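Local coordinates for protein Cas6b (Methanococcus maripaludis, PDB 4Z7K) that probably processes CRISPR RNA that lacks a stem-loop, as an endoribonuclease of the Cas6 family, at residues B[7-13]-B[59-64]; B[27-31]-B[77-82]; B[197-202]-B[214-218]. All coordinates share one frame; numbering follows the deposited sequence.

Contact 1: residues B[7-13]-B[59-64]; sequences HISYPNI and RSPLII
H7, I8 and S9 pair with I64, I63 and L62 where the two central strands of the ferredoxin-like N-terminal domain run side by side. The strands are antiparallel, with axes 4.6 Å apart and directions 157° apart. I8 and I63 form the hydrogen-bonded pair: I8 N gives to I63 O, and I63 N returns a bond to I8 O at 2.8 Å. The pairs H7 with I64 and S9 with L62 are non-hydrogen-bonded. Their side chains share one face, where L62 CD1 lies 3.8 Å from H7 CB. L62 and the H7 ring also meet Y201 there. I8 and I63 meet on the other face, CB to CB at 4.1 Å, and F27 of helix 20-30 packs on I63.

Beyond the pairing, P61 O takes two donors. S9 OG reaches it at 3.0 Å and Y10 N at 3.2 Å, from opposite faces of the carbonyl plane. The serine hydroxyl gets there because OG stands anti to its own nitrogen, chi1 -156°. With an alanine here P61 O loses the hydroxyl and is likely to be left with Y10 N as its one donor across this contact, on one face of its plane. The chain then leaves the sheet in a type I turn from Y10 to I13, in which N12 bonds to backbone atoms of D93, T95 and E96. S60 meets the end of the turn from the other strand. As modelled, S60 OG donates to I13 O at 2.7 Å, tilted 25° from that carbonyl's plane.

Contact 2: residues B[27-31]-B[77-82]; sequences FAKKY and KRIFFE
F27 and I79 supply the apolar part of this contact, which ties the end of helix 20-30 to the loop after helix 67-76. I79 CG2 approaches CE2 of the F27 ring at 3.7 Å, at a slant to the ring. F73 and L74 of helix 67-76 also touch I79, and F54 of the sheet meets the F27 ring. K77 lies beside the Y31 ring, but its exact placing is doubtful.

The polar part centres on E82. Its chain bends at CB-CG, chi2 81°, and turns the carboxylate towards the helix. OE1 receives a weak hydrogen bond from Y31 OH at 3.5 Å. OE2 faces the K30 amine, and the salt bridge from K30 NZ to E82 OE2 is long at 3.6 Å. K30 comes from the opposite direction and kinks at its third torsion, chi3 -80°. A stronger partner of OE2 is the hydroxyl of Y26, one turn back in the same helix. That helix also packs A28 on a sugar of the bound RNA.

E82 is buried, yet a lysine and two tyrosine hydroxyls surround its carboxylate. This setting would probably help it keep its negative charge. Within the two segments the polar links are a weak hydrogen bond and a long salt bridge, and Y26 adds the stronger bond that ties the loop to the helix.

Contact 3: residues B[197-202]-B[214-218]; sequences DIPQYL and TVVKV
Y201 N donates to V215 O at 2.7 Å, the shortest polar bond between the two segments. It points nearly along the C=O axis, with an angle of 170° at the oxygen. A second bond runs the other way, from V215 N to L202 O at 2.8 Å, with an N-H...O angle of 165°. Both the N-H and the C=O of V215 are thus bonded to the loop, along one edge of the strand.

The loop is shaped for this by a type II turn from P199 to L202. Y201 takes the positive-phi position of the turn, phi 70°. Its CB points away from the strand, though the ring still lies beside T214. That ring reaches the neighbouring sheet, where it packs on I64 and I57.

Side chains close the rest. I198 and V215 cross at about a right angle, CG2 to CG2 at 3.6 Å. V215 CG2 lies between its own N and carbonyl carbon, and from there it also meets L202 O. On the other face of the strand, Q200 stretches across V216, with Q200 CG 3.5 Å from V216 CG2. T214 CG2 rests against Y201 O at 3.5 Å, while T214 OG1 bonds to T119 and K55. Near the C-terminus, K217 runs its CG and CD past I198 O, both at 3.7 Å. D197 OD2 and K217 NZ carry opposite charges but stay 4.5 Å apart, beyond a salt bridge.

Strand 215-217 is the last strand of the C-terminal ferredoxin-like sheet and pairs with strand 112-117. The eleven residues between the two segments are rich in glycine and arginine. This matches the glycine-rich loop that precedes the final strand in Cas6 and related RAMP proteins.

How the contacts relate
Contacts 1 and 2 belong to the N-terminal domain. Contact 1 is the buried strand pairing at the middle of its sheet. Contact 2 joins elements on the helical side, close to the bound RNA; it is largely buried too, but K30 and K77 are exposed. Side chains of the two contacts meet, and Y10 OH bonds to I79 O. Contact 3 lies in the C-terminal domain and is only partly buried. Y201 joins it to contact 1, while contact 2 stays about 15 Å away between nearest atoms. Backbone hydrogen bonds dominate contacts 1 and 3. Contact 2 has none across its segments and relies on apolar packing and long, weak polar pairs.

Contact 1: residues B[7-13]-B[59-64]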
# COMPACT_ATOMS: atom_id res chain seq x y z
N HIS B 7 2.96 25.07 -19.69
CA HIS B 7 2.57 23.82 -20.36
C HIS B 7 3.36 23.65 -21.64
O HIS B 7 3.55 24.61 -22.39
CB HIS B 7 1.08 23.77 -20.74
CG HIS B 7 0.14 24.33 -19.71
ND1 HIS B 7 0.52 24.61 -18.42
CD2 HIS B 7 -1.17 24.67 -19.81
CE1 HIS B 7 -0.53 25.08 -17.75
NE2 HIS B 7 -1.56 25.14 -18.58
N ILE B 8 3.77 22.41 -21.92
CA ILE B 8 4.38 22.06 -23.20
C ILE B 8 3.66 20.90 -23.87
O ILE B 8 3.56 19.82 -23.30
CB ILE B 8 5.85 21.68 -23.01
CG1 ILE B 8 6.71 22.94 -22.88
CG2 ILE B 8 6.35 20.83 -24.16
CD1 ILE B 8 8.10 22.67 -22.39
N SER B 9 3.19 21.11 -25.09
CA SER B 9 2.39 20.07 -25.73
C SER B 9 2.92 19.74 -27.12
O SER B 9 3.34 20.64 -27.84
CB SER B 9 0.93 20.53 -25.80
OG SER B 9 0.04 19.42 -25.88
N TYR B 10 2.89 18.47 -27.50
CA TYR B 10 3.34 18.05 -28.83
C TYR B 10 2.14 17.47 -29.56
O TYR B 10 1.93 16.26 -29.51
CB TYR B 10 4.47 16.99 -28.77
CG TYR B 10 5.71 17.36 -27.98
CD1 TYR B 10 6.18 18.66 -27.93
CD2 TYR B 10 6.44 16.38 -27.29
CE1 TYR B 10 7.32 18.99 -27.20
CE2 TYR B 10 7.58 16.71 -26.56
CZ TYR B 10 8.02 18.01 -26.52
OH TYR B 10 9.15 18.36 -25.81
N PRO B 11 1.37 18.32 -30.28
CA PRO B 11 0.07 17.88 -30.80
C PRO B 11 0.12 16.81 -31.88
O PRO B 11 -0.83 16.06 -31.97
CB PRO B 11 -0.53 19.17 -31.38
CG PRO B 11 0.23 20.26 -30.78
CD PRO B 11 1.61 19.73 -30.58
N ASN B 12 1.20 16.70 -32.64
CA ASN B 12 1.22 15.79 -33.79
C ASN B 12 1.49 14.35 -33.38
O ASN B 12 1.25 13.40 -34.13
CB ASN B 12 2.26 16.26 -34.82
CG ASN B 12 3.71 16.13 -34.31
OD1 ASN B 12 4.24 17.04 -33.64
ND2 ASN B 12 4.37 15.02 -34.64
N ILE B 13 2.01 14.18 -32.18
CA ILE B 13 2.25 12.85 -31.64
C ILE B 13 1.05 12.33 -30.86
O ILE B 13 0.65 12.94 -29.88
CB ILE B 13 3.47 12.87 -30.72
CG1 ILE B 13 4.60 13.66 -31.36
CG2 ILE B 13 3.89 11.47 -30.36
CD1 ILE B 13 5.92 13.55 -30.62
N ARG B 59 -5.51 13.62 -27.66
CA ARG B 59 -4.92 12.52 -26.91
C ARG B 59 -3.42 12.60 -27.30
O ARG B 59 -2.82 11.71 -27.92
CB ARG B 59 -5.65 11.23 -27.31
CG ARG B 59 -4.90 9.95 -27.44
CD ARG B 59 -4.64 9.64 -26.03
NE ARG B 59 -5.86 9.50 -25.25
CZ ARG B 59 -5.87 9.43 -23.93
NH1 ARG B 59 -4.73 9.51 -23.27
NH2 ARG B 59 -7.01 9.29 -23.27
N SER B 60 -2.81 13.70 -26.87
CA SER B 60 -1.42 13.95 -27.19
C SER B 60 -0.63 14.58 -26.04
O SER B 60 -1.19 15.40 -25.30
CB SER B 60 -1.43 14.84 -28.45
OG SER B 60 -0.15 15.25 -28.85
N PRO B 61 0.68 14.26 -25.92
CA PRO B 61 1.54 14.57 -24.77
C PRO B 61 1.53 16.00 -24.26
O PRO B 61 1.49 16.96 -25.02
CB PRO B 61 2.94 14.28 -25.30
CG PRO B 61 2.73 13.22 -26.26
CD PRO B 61 1.42 13.49 -26.93
N LEU B 62 1.60 16.11 -22.94
CA LEU B 62 1.64 17.38 -22.26
C LEU B 62 2.69 17.30 -21.15
O LEU B 62 2.86 16.25 -20.52
CB LEU B 62 0.28 17.72 -21.70
CG LEU B 62 0.16 19.00 -20.89
CD1 LEU B 62 0.50 20.19 -21.75
CD2 LEU B 62 -1.24 19.12 -20.36
N ILE B 63 3.44 18.37 -20.95
CA ILE B 63 4.50 18.40 -19.95
C ILE B 63 4.31 19.63 -19.10
O ILE B 63 4.30 20.75 -19.63
CB ILE B 63 5.88 18.45 -20.56
CG1 ILE B 63 6.02 17.37 -21.62
CG2 ILE B 63 6.93 18.33 -19.47
CD1 ILE B 63 7.42 16.89 -21.80
N ILE B 64 4.16 19.44 -17.79
CA ILE B 64 3.85 20.58 -16.94
C ILE B 64 5.05 20.96 -16.10
O ILE B 64 5.70 20.09 -15.51
CB ILE B 64 2.67 20.28 -16.01
CG1 ILE B 64 1.54 19.62 -16.78
CG2 ILE B 64 2.16 21.56 -15.37
CD1 ILE B 64 0.73 20.61 -17.57

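Contact 2: residues B[27-31]-B[77-82]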
# COMPACT_ATOMS: atom_id res chain seq x y z
N PHE B 27 11.98 10.80 -20.64
CA PHE B 27 12.69 11.95 -20.08
C PHE B 27 13.52 11.55 -18.86
O PHE B 27 14.42 12.27 -18.44
CB PHE B 27 11.71 13.06 -19.74
CG PHE B 27 11.30 13.89 -20.94
CD1 PHE B 27 10.19 13.51 -21.70
CD2 PHE B 27 12.00 15.02 -21.30
CE1 PHE B 27 9.79 14.26 -22.80
CE2 PHE B 27 11.61 15.78 -22.41
CZ PHE B 27 10.50 15.39 -23.15
N ALA B 28 13.13 10.45 -18.22
CA ALA B 28 13.91 9.95 -17.09
C ALA B 28 15.31 9.50 -17.47
O ALA B 28 16.21 9.58 -16.63
CB ALA B 28 13.18 8.82 -16.41
N LYS B 29 15.53 9.06 -18.71
CA LYS B 29 16.86 8.59 -19.14
C LYS B 29 17.70 9.66 -19.83
O LYS B 29 18.88 9.81 -19.52
CB LYS B 29 16.76 7.36 -20.06
CG LYS B 29 17.81 7.33 -21.19
CD LYS B 29 19.24 6.90 -20.77
CE LYS B 29 20.15 6.82 -22.05
NZ LYS B 29 21.62 6.92 -21.82
N LYS B 30 17.10 10.45 -20.71
CA LYS B 30 17.86 11.52 -21.32
C LYS B 30 18.13 12.64 -20.30
O LYS B 30 19.00 13.49 -20.51
CB LYS B 30 17.16 12.06 -22.58
CG LYS B 30 17.65 13.43 -23.06
CD LYS B 30 17.09 13.88 -24.40
CE LYS B 30 17.86 13.19 -25.53
NZ LYS B 30 17.44 13.68 -26.87
N TYR B 31 17.43 12.59 -19.17
CA TYR B 31 17.70 13.57 -18.13
C TYR B 31 17.76 12.96 -16.75
O TYR B 31 17.12 13.46 -15.83
CB TYR B 31 16.65 14.68 -18.14
CG TYR B 31 16.65 15.46 -19.42
CD1 TYR B 31 17.37 16.64 -19.53
CD2 TYR B 31 15.91 15.04 -20.52
CE1 TYR B 31 17.37 17.34 -20.68
CE2 TYR B 31 15.89 15.76 -21.69
CZ TYR B 31 16.63 16.91 -21.77
OH TYR B 31 16.62 17.62 -22.96
N LYS B 77 17.15 23.67 -19.93
CA LYS B 77 17.44 22.70 -20.93
C LYS B 77 16.26 22.95 -21.86
O LYS B 77 15.13 22.97 -21.42
CB LYS B 77 17.50 21.28 -20.41
CG LYS B 77 17.70 20.26 -21.53
CD LYS B 77 18.47 20.79 -22.75
CE LYS B 77 19.24 19.70 -23.51
NZ LYS B 77 20.46 19.21 -22.79
N ARG B 78 16.54 23.15 -23.14
CA ARG B 78 15.55 23.53 -24.13
C ARG B 78 14.75 22.33 -24.55
O ARG B 78 15.08 21.66 -25.53
CB ARG B 78 16.24 24.20 -25.32
CG ARG B 78 17.66 24.63 -24.99
CD ARG B 78 18.38 25.39 -26.09
NE ARG B 78 19.45 26.20 -25.50
CZ ARG B 78 19.99 27.29 -26.04
NH1 ARG B 78 19.56 27.72 -27.22
NH2 ARG B 78 20.96 27.95 -25.42
N ILE B 79 13.78 21.99 -23.71
CA ILE B 79 12.82 20.91 -23.95
C ILE B 79 11.77 21.24 -25.05
O ILE B 79 11.28 20.34 -25.76
CB ILE B 79 12.13 20.54 -22.63
CG1 ILE B 79 13.21 20.07 -21.66
CG2 ILE B 79 11.11 19.42 -22.83
CD1 ILE B 79 12.80 20.13 -20.25
N PHE B 80 11.39 22.51 -25.19
CA PHE B 80 10.35 22.80 -26.16
C PHE B 80 10.90 22.73 -27.59
O PHE B 80 10.14 22.51 -28.53
CB PHE B 80 9.68 24.14 -25.88
CG PHE B 80 10.58 25.19 -25.34
CD1 PHE B 80 11.19 26.10 -26.18
CD2 PHE B 80 10.77 25.31 -23.97
CE1 PHE B 80 12.00 27.09 -25.66
CE2 PHE B 80 11.59 26.29 -23.46
CZ PHE B 80 12.20 27.18 -24.30
N PHE B 81 12.21 22.95 -27.76
CA PHE B 81 12.82 22.57 -29.03
C PHE B 81 13.43 21.20 -28.84
O PHE B 81 14.64 21.10 -28.75
CB PHE B 81 13.95 23.53 -29.43
CG PHE B 81 13.60 24.97 -29.30
CD1 PHE B 81 14.37 25.81 -28.51
CD2 PHE B 81 12.50 25.49 -29.96
CE1 PHE B 81 14.06 27.15 -28.39
CE2 PHE B 81 12.18 26.83 -29.85
CZ PHE B 81 12.96 27.66 -29.06
N GLU B 82 12.64 20.15 -28.84
CA GLU B 82 13.24 18.86 -28.52
C GLU B 82 13.27 17.94 -29.70
O GLU B 82 12.34 17.91 -30.50
CB GLU B 82 12.43 18.19 -27.41
CG GLU B 82 12.70 16.70 -27.12
CD GLU B 82 13.91 16.41 -26.24
OE1 GLU B 82 14.51 17.36 -25.69
OE2 GLU B 82 14.23 15.21 -26.08

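Contact 3: residues B[197-202]-B[214-218]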
# COMPACT_ATOMS: atom_id res chain seq x y z
N ASP B 197 -8.79 27.12 -5.38
CA ASP B 197 -8.48 27.47 -6.76
C ASP B 197 -7.29 26.71 -7.30
O ASP B 197 -6.19 26.83 -6.80
CB ASP B 197 -8.24 28.96 -6.87
CG ASP B 197 -8.45 29.47 -8.27
OD1 ASP B 197 -7.93 28.85 -9.23
OD2 ASP B 197 -9.17 30.48 -8.40
N ILE B 198 -7.51 25.94 -8.36
CA ILE B 198 -6.46 25.16 -9.00
C ILE B 198 -6.24 25.61 -10.43
O ILE B 198 -7.19 25.63 -11.23
CB ILE B 198 -6.78 23.64 -9.03
CG1 ILE B 198 -7.42 23.18 -7.72
CG2 ILE B 198 -5.54 22.83 -9.35
CD1 ILE B 198 -7.77 21.70 -7.71
N PRO B 199 -5.01 26.03 -10.76
CA PRO B 199 -4.59 26.27 -12.15
C PRO B 199 -4.65 24.99 -13.00
O PRO B 199 -4.43 23.90 -12.47
CB PRO B 199 -3.15 26.76 -12.00
CG PRO B 199 -3.10 27.38 -10.67
CD PRO B 199 -4.02 26.55 -9.80
N GLN B 200 -4.95 25.13 -14.29
CA GLN B 200 -5.24 23.96 -15.12
C GLN B 200 -4.15 22.91 -15.27
O GLN B 200 -2.96 23.22 -15.29
CB GLN B 200 -5.67 24.41 -16.50
CG GLN B 200 -7.09 24.92 -16.52
CD GLN B 200 -7.46 25.53 -17.85
OE1 GLN B 200 -7.03 25.04 -18.91
NE2 GLN B 200 -8.25 26.60 -17.81
N TYR B 201 -4.59 21.67 -15.40
CA TYR B 201 -3.75 20.51 -15.70
C TYR B 201 -2.85 20.11 -14.55
O TYR B 201 -2.05 19.19 -14.69
CB TYR B 201 -2.92 20.77 -16.95
CG TYR B 201 -3.77 20.94 -18.17
CD1 TYR B 201 -4.24 19.84 -18.86
CD2 TYR B 201 -4.16 22.20 -18.60
CE1 TYR B 201 -5.04 19.99 -19.98
CE2 TYR B 201 -4.97 22.36 -19.71
CZ TYR B 201 -5.40 21.26 -20.39
OH TYR B 201 -6.20 21.41 -21.50
N LEU B 202 -2.99 20.77 -13.41
CA LEU B 202 -2.30 20.31 -12.21
C LEU B 202 -2.86 18.95 -11.80
O LEU B 202 -4.03 18.66 -12.05
CB LEU B 202 -2.43 21.32 -11.06
CG LEU B 202 -1.58 22.60 -11.17
CD1 LEU B 202 -2.05 23.69 -10.22
CD2 LEU B 202 -0.14 22.27 -10.91
N THR B 214 -5.33 14.46 -13.07
CA THR B 214 -5.19 15.74 -13.74
C THR B 214 -6.49 16.57 -13.64
O THR B 214 -7.56 16.04 -13.91
CB THR B 214 -4.81 15.52 -15.20
OG1 THR B 214 -3.81 14.50 -15.28
CG2 THR B 214 -4.30 16.80 -15.82
N VAL B 215 -6.44 17.81 -13.18
CA VAL B 215 -7.69 18.58 -13.09
C VAL B 215 -7.78 19.83 -13.98
O VAL B 215 -6.78 20.46 -14.28
CB VAL B 215 -7.97 19.00 -11.64
CG1 VAL B 215 -7.69 17.84 -10.71
CG2 VAL B 215 -7.12 20.17 -11.25
N VAL B 216 -8.99 20.15 -14.44
CA VAL B 216 -9.23 21.38 -15.21
C VAL B 216 -10.55 22.04 -14.78
O VAL B 216 -11.48 21.32 -14.42
CB VAL B 216 -9.25 21.11 -16.71
CG1 VAL B 216 -10.41 20.19 -17.05
CG2 VAL B 216 -9.36 22.42 -17.46
N LYS B 217 -10.63 23.38 -14.76
CA LYS B 217 -11.86 24.08 -14.33
C LYS B 217 -12.98 24.00 -15.38
O LYS B 217 -12.70 23.77 -16.57
CB LYS B 217 -11.59 25.55 -14.01
CG LYS B 217 -10.42 25.78 -13.08
CD LYS B 217 -10.21 27.25 -12.73
CE LYS B 217 -11.52 27.92 -12.38
NZ LYS B 217 -11.34 29.38 -12.19
N VAL B 218 -14.24 24.15 -14.94
CA VAL B 218 -15.38 24.23 -15.87
C VAL B 218 -16.36 25.34 -15.48
O VAL B 218 -17.31 25.64 -16.22
CB VAL B 218 -16.16 22.92 -15.92
CG1 VAL B 218 -15.25 21.77 -16.30
CG2 VAL B 218 -16.79 22.66 -14.60